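Local coordinates for aminopeptidase C (Lactobacillus rhamnosus, PDB 4K7C), which is a cysteine peptidase of the papain-like clan that probably removes amino acids from the N-terminal ends of peptides, at residues Gly322-Thr334 / Lys390-Trp403. Residues are numbered along the deposited sequence; the frame is centred on the assembly and turned at random.
Sequences GQSSDRQLGILDT and KVGEKGYFVASDAW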
loop_
_atom_site.group_PDB
_atom_site.type_symbol
_atom_site.label_atom_id
_atom_site.label_comp_id
_atom_site.label_asym_id
_atom_site.label_seq_id
_atom_site.Cartn_x
_atom_site.Cartn_y
_atom_site.Cartn_z
ATOM N N GLY A 322 13.062 17.619 -19.933
ATOM C CA GLY A 322 14.035 17.002 -19.002
ATOM C C GLY A 322 15.154 17.901 -18.562
ATOM O O GLY A 322 15.804 17.587 -17.618
ATOM N N GLN A 323 15.321 19.040 -19.224
ATOM C CA GLN A 323 16.338 20.047 -18.815
ATOM C C GLN A 323 15.850 20.866 -17.648
ATOM O O GLN A 323 14.731 21.412 -17.684
ATOM C CB GLN A 323 16.634 20.973 -19.955
ATOM C CG GLN A 323 17.288 20.274 -21.124
ATOM C CD GLN A 323 18.781 19.923 -20.919
ATOM O OE1 GLN A 323 19.434 20.381 -19.973
ATOM N NE2 GLN A 323 19.314 19.169 -21.832
ATOM N N SER A 324 16.681 20.961 -16.595
ATOM C CA SER A 324 16.519 21.990 -15.534
ATOM C C SER A 324 15.064 22.077 -15.071
ATOM O O SER A 324 14.399 23.106 -15.011
ATOM C CB SER A 324 17.186 23.313 -15.994
ATOM O OG SER A 324 17.147 24.283 -15.004
ATOM N N SER A 325 14.570 20.905 -14.651
ATOM C CA SER A 325 13.204 20.741 -14.335
ATOM C C SER A 325 12.947 19.846 -13.121
ATOM O O SER A 325 13.569 18.833 -12.949
ATOM C CB SER A 325 12.395 20.188 -15.545
ATOM O OG SER A 325 12.904 18.955 -15.935
ATOM N N ASP A 326 11.963 20.224 -12.330
ATOM C CA ASP A 326 11.437 19.322 -11.301
ATOM C C ASP A 326 10.041 18.879 -11.864
ATOM O O ASP A 326 9.084 19.634 -11.819
ATOM C CB ASP A 326 11.260 20.014 -9.958
ATOM C CG ASP A 326 10.655 19.125 -8.894
ATOM O OD1 ASP A 326 9.847 18.200 -9.230
ATOM O OD2 ASP A 326 10.914 19.401 -7.681
ATOM N N ARG A 327 10.003 17.644 -12.329
ATOM C CA ARG A 327 8.830 17.090 -13.031
ATOM C C ARG A 327 7.739 16.535 -12.153
ATOM O O ARG A 327 6.686 16.121 -12.661
ATOM C CB ARG A 327 9.324 16.078 -14.077
ATOM C CG ARG A 327 10.105 16.867 -15.092
ATOM C CD ARG A 327 10.578 16.128 -16.276
ATOM N NE ARG A 327 11.554 15.085 -16.021
ATOM C CZ ARG A 327 12.796 15.241 -15.541
ATOM N NH1 ARG A 327 13.323 16.413 -15.089
ATOM N NH2 ARG A 327 13.540 14.146 -15.495
ATOM N N GLN A 328 7.956 16.579 -10.846
ATOM C CA GLN A 328 6.935 16.296 -9.886
ATOM C C GLN A 328 6.231 17.554 -9.472
ATOM O O GLN A 328 4.966 17.603 -9.494
ATOM C CB GLN A 328 7.494 15.462 -8.663
ATOM C CG GLN A 328 6.438 15.242 -7.585
ATOM C CD GLN A 328 5.227 14.418 -8.102
ATOM O OE1 GLN A 328 4.055 14.768 -7.826
ATOM N NE2 GLN A 328 5.522 13.360 -8.898
ATOM N N LEU A 329 6.968 18.571 -9.059
ATOM C CA LEU A 329 6.398 19.846 -8.639
ATOM C C LEU A 329 5.948 20.641 -9.871
ATOM O O LEU A 329 5.213 21.558 -9.729
ATOM C CB LEU A 329 7.337 20.653 -7.807
ATOM C CG LEU A 329 7.651 19.981 -6.501
ATOM C CD1 LEU A 329 8.629 20.851 -5.706
ATOM C CD2 LEU A 329 6.378 19.676 -5.669
ATOM N N GLY A 330 6.451 20.256 -11.037
ATOM C CA GLY A 330 6.164 20.985 -12.307
ATOM C C GLY A 330 6.768 22.343 -12.470
ATOM O O GLY A 330 6.157 23.208 -13.028
ATOM N N ILE A 331 8.026 22.458 -12.067
ATOM C CA ILE A 331 8.730 23.697 -12.195
ATOM C C ILE A 331 9.844 23.514 -13.236
ATOM O O ILE A 331 10.726 22.609 -13.107
ATOM C CB ILE A 331 9.357 24.078 -10.823
ATOM C CG1 ILE A 331 8.309 24.342 -9.766
ATOM C CG2 ILE A 331 10.231 25.324 -11.005
ATOM C CD1 ILE A 331 8.806 24.480 -8.348
ATOM N N LEU A 332 9.796 24.369 -14.266
ATOM C CA LEU A 332 10.752 24.377 -15.327
ATOM C C LEU A 332 11.481 25.733 -15.180
ATOM O O LEU A 332 10.947 26.772 -15.563
ATOM C CB LEU A 332 10.021 24.293 -16.673
ATOM C CG LEU A 332 8.970 23.205 -16.905
ATOM C CD1 LEU A 332 8.335 23.152 -18.308
ATOM C CD2 LEU A 332 9.562 21.868 -16.593
ATOM N N ASP A 333 12.663 25.747 -14.594
ATOM C CA ASP A 333 13.315 26.990 -14.261
ATOM C C ASP A 333 14.811 26.649 -14.257
ATOM O O ASP A 333 15.264 25.654 -13.645
ATOM C CB ASP A 333 12.835 27.589 -12.889
ATOM C CG ASP A 333 13.453 28.951 -12.550
ATOM O OD1 ASP A 333 14.219 29.546 -13.409
ATOM O OD2 ASP A 333 13.191 29.385 -11.380
ATOM N N THR A 334 15.576 27.473 -14.994
ATOM C CA THR A 334 17.031 27.416 -14.963
ATOM C C THR A 334 17.580 27.509 -13.514
ATOM O O THR A 334 18.661 27.042 -13.278
ATOM C CB THR A 334 17.642 28.531 -15.797
ATOM O OG1 THR A 334 17.104 29.764 -15.367
ATOM C CG2 THR A 334 17.379 28.331 -17.246
ATOM N N LYS A 390 -1.761 14.548 -10.870
ATOM C CA LYS A 390 -0.933 14.342 -9.690
ATOM C C LYS A 390 0.506 14.826 -9.784
ATOM O O LYS A 390 1.318 14.483 -8.893
ATOM C CB LYS A 390 -0.952 12.872 -9.342
ATOM C CG LYS A 390 -2.369 12.429 -8.941
ATOM C CD LYS A 390 -2.379 10.927 -8.719
ATOM C CE LYS A 390 -3.640 10.563 -7.926
ATOM N NZ LYS A 390 -3.957 9.112 -8.066
ATOM N N VAL A 391 0.814 15.601 -10.835
ATOM C CA VAL A 391 2.079 16.338 -10.960
ATOM C C VAL A 391 1.701 17.798 -11.117
ATOM O O VAL A 391 0.604 18.153 -11.581
ATOM C CB VAL A 391 2.987 15.885 -12.134
ATOM C CG1 VAL A 391 3.478 14.491 -11.965
ATOM C CG2 VAL A 391 2.168 15.963 -13.448
ATOM N N GLY A 392 2.636 18.657 -10.724
ATOM C CA GLY A 392 2.493 20.090 -10.797
ATOM C C GLY A 392 1.295 20.535 -9.988
ATOM O O GLY A 392 0.930 19.954 -8.947
ATOM N N GLU A 393 0.652 21.569 -10.494
ATOM C CA GLU A 393 -0.547 22.183 -9.898
ATOM C C GLU A 393 -1.785 21.669 -10.661
ATOM O O GLU A 393 -2.134 22.199 -11.674
ATOM C CB GLU A 393 -0.395 23.702 -9.967
ATOM C CG GLU A 393 -1.371 24.502 -9.123
ATOM C CD GLU A 393 -1.192 24.242 -7.610
ATOM O OE1 GLU A 393 -0.041 24.035 -7.150
ATOM O OE2 GLU A 393 -2.233 24.225 -6.906
ATOM N N LYS A 394 -2.371 20.567 -10.162
ATOM C CA LYS A 394 -3.425 19.823 -10.853
ATOM C C LYS A 394 -3.096 19.512 -12.288
ATOM O O LYS A 394 -3.944 19.557 -13.139
ATOM C CB LYS A 394 -4.714 20.603 -10.732
ATOM C CG LYS A 394 -5.212 20.589 -9.297
ATOM C CD LYS A 394 -6.150 21.716 -9.042
ATOM C CE LYS A 394 -6.753 21.503 -7.660
ATOM N NZ LYS A 394 -7.725 22.583 -7.342
ATOM N N GLY A 395 -1.849 19.200 -12.528
ATOM C CA GLY A 395 -1.318 18.854 -13.858
ATOM C C GLY A 395 -0.771 19.981 -14.737
ATOM O O GLY A 395 -0.261 19.729 -15.777
ATOM N N TYR A 396 -0.796 21.198 -14.209
ATOM C CA TYR A 396 -0.184 22.353 -14.837
ATOM C C TYR A 396 1.218 22.636 -14.285
ATOM O O TYR A 396 1.501 22.490 -13.064
ATOM C CB TYR A 396 -1.064 23.573 -14.641
ATOM C CG TYR A 396 -2.350 23.547 -15.487
ATOM C CD1 TYR A 396 -2.357 24.152 -16.721
ATOM C CD2 TYR A 396 -3.513 22.840 -15.077
ATOM C CE1 TYR A 396 -3.485 24.112 -17.519
ATOM C CE2 TYR A 396 -4.617 22.778 -15.837
ATOM C CZ TYR A 396 -4.636 23.427 -17.075
ATOM O OH TYR A 396 -5.785 23.356 -17.859
ATOM N N PHE A 397 2.084 23.019 -15.196
ATOM C CA PHE A 397 3.504 23.285 -14.903
ATOM C C PHE A 397 3.692 24.827 -15.015
ATOM O O PHE A 397 2.781 25.533 -15.481
ATOM C CB PHE A 397 4.370 22.528 -15.887
ATOM C CG PHE A 397 4.690 21.092 -15.514
ATOM C CD1 PHE A 397 3.810 20.297 -14.868
ATOM C CD2 PHE A 397 5.881 20.535 -15.948
ATOM C CE1 PHE A 397 4.114 18.977 -14.555
ATOM C CE2 PHE A 397 6.196 19.248 -15.629
ATOM C CZ PHE A 397 5.310 18.477 -14.921
ATOM N N VAL A 398 4.857 25.312 -14.592
ATOM C CA VAL A 398 5.212 26.706 -14.708
ATOM C C VAL A 398 6.635 26.740 -15.241
ATOM O O VAL A 398 7.520 25.944 -14.773
ATOM C CB VAL A 398 5.004 27.458 -13.419
ATOM C CG1 VAL A 398 5.671 26.732 -12.269
ATOM C CG2 VAL A 398 5.538 28.883 -13.545
ATOM N N ALA A 399 6.908 27.630 -16.234
ATOM C CA ALA A 399 8.225 27.708 -16.855
ATOM C C ALA A 399 8.698 29.135 -16.701
ATOM O O ALA A 399 7.911 30.084 -16.988
ATOM C CB ALA A 399 8.190 27.390 -18.322
ATOM N N SER A 400 9.923 29.312 -16.191
ATOM C CA SER A 400 10.461 30.637 -16.058
ATOM C C SER A 400 10.789 31.171 -17.479
ATOM O O SER A 400 11.014 30.409 -18.425
ATOM C CB SER A 400 11.747 30.701 -15.161
ATOM O OG SER A 400 12.839 30.087 -15.799
ATOM N N ASP A 401 10.844 32.503 -17.595
ATOM C CA ASP A 401 11.199 33.096 -18.871
ATOM C C ASP A 401 12.640 32.695 -19.260
ATOM O O ASP A 401 12.935 32.412 -20.428
ATOM C CB ASP A 401 11.021 34.610 -18.825
ATOM C CG ASP A 401 10.948 35.167 -20.224
ATOM O OD1 ASP A 401 10.116 34.634 -20.941
ATOM O OD2 ASP A 401 11.793 36.024 -20.609
ATOM N N ALA A 402 13.571 32.591 -18.282
ATOM C CA ALA A 402 14.907 32.087 -18.642
ATOM C C ALA A 402 14.915 30.688 -19.191
ATOM O O ALA A 402 15.711 30.353 -20.101
ATOM C CB ALA A 402 15.862 32.235 -17.445
ATOM N N TRP A 403 14.090 29.823 -18.582
ATOM C CA TRP A 403 13.940 28.482 -19.059
ATOM C C TRP A 403 13.391 28.455 -20.476
ATOM O O TRP A 403 13.869 27.700 -21.281
ATOM C CB TRP A 403 13.043 27.627 -18.125
ATOM C CG TRP A 403 13.119 26.123 -18.355
ATOM C CD1 TRP A 403 13.897 25.226 -17.671
ATOM C CD2 TRP A 403 12.381 25.343 -19.316
ATOM N NE1 TRP A 403 13.662 23.944 -18.113
ATOM C CE2 TRP A 403 12.735 23.994 -19.121
ATOM C CE3 TRP A 403 11.477 25.670 -20.318
ATOM C CZ2 TRP A 403 12.239 22.959 -19.900
ATOM C CZ3 TRP A 403 10.936 24.617 -21.070
ATOM C CH2 TRP A 403 11.335 23.292 -20.865
#
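Leu-332 lies against two aromatic side chains of 390-403. CB of Leu-332 sits over one face of Trp-403, 3.7 Å from the centroid of the five-membered ring, and CD1 of Leu-332 continues to the six-membered ring, 3.9 Å from CH2 of Trp-403. The other branch, CD2 of Leu-332, comes to the rim of Phe-397, 4.0 Å from Phe-397 CD2. The indole of Trp-403, its CG anti to the backbone N (chi1 -165°), directs NE1 to the carbonyl O of Gln-323, 2.8 Å away; that oxygen lies in the indole plane, while NE1 stands above the carbonyl plane. A leucine in place of Trp-403 would probably leave Gln-323 O without this donor and one flank of Leu-332 poorly packed. The strand 331-332 runs parallel to 396-400, placing a short hairpin with a G1 bulge beside the beta structure of this papain-like peptidase; Leu-332 N and O bond to Val-398 O and Ser-400 N. At the bulge, Gly-330 CA packs 3.4 Å from the Phe-397 ring centroid, where a side chain would clash. Ser-400, the N-cap of helix 401-407, accepts from Trp-403 N through OG and donates to Asp-333 OD1 (2.8 Å), above the carboxylate plane; Ser-44 bonds OD2 of Asp-333.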